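Local coordinates for protein FKBO (Streptomyces hygroscopicus, PDB 4BPS) that hydrolyses chorismate to pyruvate and a dihydroxycyclohexadiene carboxylic acid, a step in the biosynthesis of the immunosuppressant polyketides FK506 and FK520, at residues T37-I42 / W76-P81. Numbering follows the deposited sequence.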
loop_
_atom_site.group_PDB
_atom_site.type_symbol
_atom_site.label_atom_id
_atom_site.label_comp_id
_atom_site.label_asym_id
_atom_site.label_seq_id
_atom_site.Cartn_x
_atom_site.Cartn_y
_atom_site.Cartn_z
ATOM N N THR A 37 20.775 -3.845 4.378
ATOM C CA THR A 37 19.836 -2.804 3.979
ATOM C C THR A 37 18.380 -3.109 4.339
ATOM O O THR A 37 17.506 -2.279 4.081
ATOM C CB THR A 37 19.906 -2.564 2.452
ATOM O OG1 THR A 37 19.456 -3.727 1.752
ATOM C CG2 THR A 37 21.332 -2.193 1.999
ATOM N N VAL A 38 18.098 -4.263 4.932
ATOM C CA VAL A 38 16.719 -4.618 5.275
ATOM C C VAL A 38 16.168 -3.661 6.317
ATOM O O VAL A 38 16.777 -3.455 7.367
ATOM C CB VAL A 38 16.644 -6.078 5.790
ATOM C CG1 VAL A 38 15.276 -6.403 6.350
ATOM C CG2 VAL A 38 16.967 -7.061 4.675
ATOM N N LEU A 39 15.005 -3.093 6.014
ATOM C CA LEU A 39 14.282 -2.210 6.920
ATOM C C LEU A 39 13.196 -2.987 7.642
ATOM O O LEU A 39 13.086 -2.882 8.849
ATOM C CB LEU A 39 13.619 -1.060 6.167
ATOM C CG LEU A 39 14.352 0.226 5.903
ATOM C CD1 LEU A 39 13.501 1.092 5.008
ATOM C CD2 LEU A 39 14.606 0.954 7.234
ATOM N N GLY A 40 12.394 -3.755 6.912
ATOM C CA GLY A 40 11.261 -4.413 7.531
ATOM C C GLY A 40 10.647 -5.415 6.586
ATOM O O GLY A 40 10.991 -5.438 5.402
ATOM N N LEU A 41 9.737 -6.226 7.120
ATOM C CA LEU A 41 9.239 -7.397 6.417
ATOM C C LEU A 41 7.753 -7.587 6.671
ATOM O O LEU A 41 7.303 -7.524 7.818
ATOM C CB LEU A 41 9.984 -8.659 6.922
ATOM C CG LEU A 41 11.512 -8.720 6.884
ATOM C CD1 LEU A 41 12.082 -8.248 8.197
ATOM C CD2 LEU A 41 11.924 -10.128 6.603
ATOM N N ILE A 42 7.007 -7.858 5.604
ATOM C CA ILE A 42 5.585 -8.182 5.698
ATOM C C ILE A 42 5.381 -9.563 5.089
ATOM O O ILE A 42 5.662 -9.775 3.906
ATOM C CB ILE A 42 4.710 -7.152 4.944
ATOM C CG1 ILE A 42 4.980 -5.730 5.464
ATOM C CG2 ILE A 42 3.247 -7.550 5.033
ATOM C CD1 ILE A 42 4.641 -5.510 6.933
ATOM N N TRP A 76 11.189 -4.609 2.635
ATOM C CA TRP A 76 11.580 -3.236 2.337
ATOM C C TRP A 76 13.022 -3.015 2.771
ATOM O O TRP A 76 13.465 -3.499 3.825
ATOM C CB TRP A 76 10.598 -2.250 2.979
ATOM C CG TRP A 76 9.353 -2.251 2.172
ATOM C CD1 TRP A 76 8.240 -3.008 2.378
ATOM C CD2 TRP A 76 9.164 -1.561 0.939
ATOM N NE1 TRP A 76 7.339 -2.805 1.340
ATOM C CE2 TRP A 76 7.898 -1.921 0.444
ATOM C CE3 TRP A 76 9.946 -0.666 0.204
ATOM C CZ2 TRP A 76 7.391 -1.402 -0.750
ATOM C CZ3 TRP A 76 9.438 -0.149 -0.975
ATOM C CH2 TRP A 76 8.177 -0.516 -1.441
ATOM N N HIS A 77 13.732 -2.277 1.933
ATOM C CA HIS A 77 15.156 -1.998 2.067
ATOM C C HIS A 77 15.409 -0.505 1.906
ATOM O O HIS A 77 14.625 0.202 1.253
ATOM C CB HIS A 77 15.918 -2.667 0.920
ATOM C CG HIS A 77 15.916 -4.159 0.950
ATOM N ND1 HIS A 77 17.029 -4.881 1.316
ATOM C CD2 HIS A 77 14.966 -5.072 0.615
ATOM C CE1 HIS A 77 16.761 -6.177 1.214
ATOM N NE2 HIS A 77 15.513 -6.315 0.809
ATOM N N ALA A 78 16.540 -0.039 2.423
ATOM C CA ALA A 78 17.050 1.267 1.996
ATOM C C ALA A 78 18.564 1.247 2.113
ATOM O O ALA A 78 19.250 1.059 1.119
ATOM C CB ALA A 78 16.415 2.403 2.819
ATOM N N GLN A 79 19.065 1.452 3.317
ATOM C CA GLN A 79 20.462 1.198 3.634
ATOM C C GLN A 79 20.478 0.777 5.093
ATOM O O GLN A 79 19.416 0.661 5.711
ATOM C CB GLN A 79 21.343 2.410 3.349
ATOM C CG GLN A 79 21.080 3.626 4.178
ATOM C CD GLN A 79 21.693 4.887 3.539
ATOM O OE1 GLN A 79 20.965 5.703 2.958
ATOM N NE2 GLN A 79 23.002 5.073 3.686
ATOM N N ARG A 80 21.660 0.512 5.644
ATOM C CA ARG A 80 21.749 0.026 7.007
ATOM C C ARG A 80 20.929 0.885 7.972
ATOM O O ARG A 80 21.199 2.065 8.110
ATOM C CB ARG A 80 23.232 0.052 7.405
ATOM C CG ARG A 80 23.500 -0.335 8.850
ATOM C CD ARG A 80 25.007 -0.347 9.194
ATOM N NE ARG A 80 25.741 0.860 8.763
ATOM C CZ ARG A 80 25.767 2.015 9.438
ATOM N NH1 ARG A 80 25.119 2.137 10.585
ATOM N NH2 ARG A 80 26.472 3.051 8.984
ATOM N N PRO A 81 19.941 0.300 8.659
ATOM C CA PRO A 81 19.189 1.136 9.594
ATOM C C PRO A 81 20.074 1.584 10.748
ATOM O O PRO A 81 20.924 0.828 11.250
ATOM C CB PRO A 81 18.091 0.200 10.095
ATOM C CG PRO A 81 17.879 -0.760 8.926
ATOM C CD PRO A 81 19.272 -0.992 8.421
#
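The H77 imidazole overlaps T37 and V38. Its ND1 donates to T37 OG1 at 2.7 Å, and the hydroxyl oxygen lies at the ring edge, only 8° out of the ring plane. T37 chi1 of 65° sets OG1 between its own backbone N and carbonyl carbon. OG1 is also hydrogen-bonded to D35 OD1, so H77, T37 and D35 form a short polar chain. V38 CG2 meets H77 CE1 obliquely at 3.6 Å. The ring of Y21, from strand 21-25, meets the imidazole with the two planes about 15° apart. An alanine in place of H77 would probably leave T37 OG1 without its ring N-H donor and open a gap beside V38 CG2 and Y21.

Strands 38-44 and 72-77 run antiparallel here, as neighbours in a five-stranded mixed sheet. A classic beta bulge shifts their register: two residues of one strand, L39 and G40, stand opposite the single W76 of the other. W76 O accepts from L39 N at 2.7 Å and from G40 N at a longer 3.3 Å. W76 N returns a bond to G40 O. Beyond the bulge, A78 N donates to T37 O at 2.9 Å.

The L39 side chain sets out toward 76-81. Its CD1 touches A78 CB at 3.9 Å, and its CD2 reaches P81 CG at 4.1 Å. P81 CG also sits 3.3 Å from V38 O. The W76 indole turns from 37-42 and meets the rings of F100 and W138; its NE1 is hydrogen-bonded to E74 OE2.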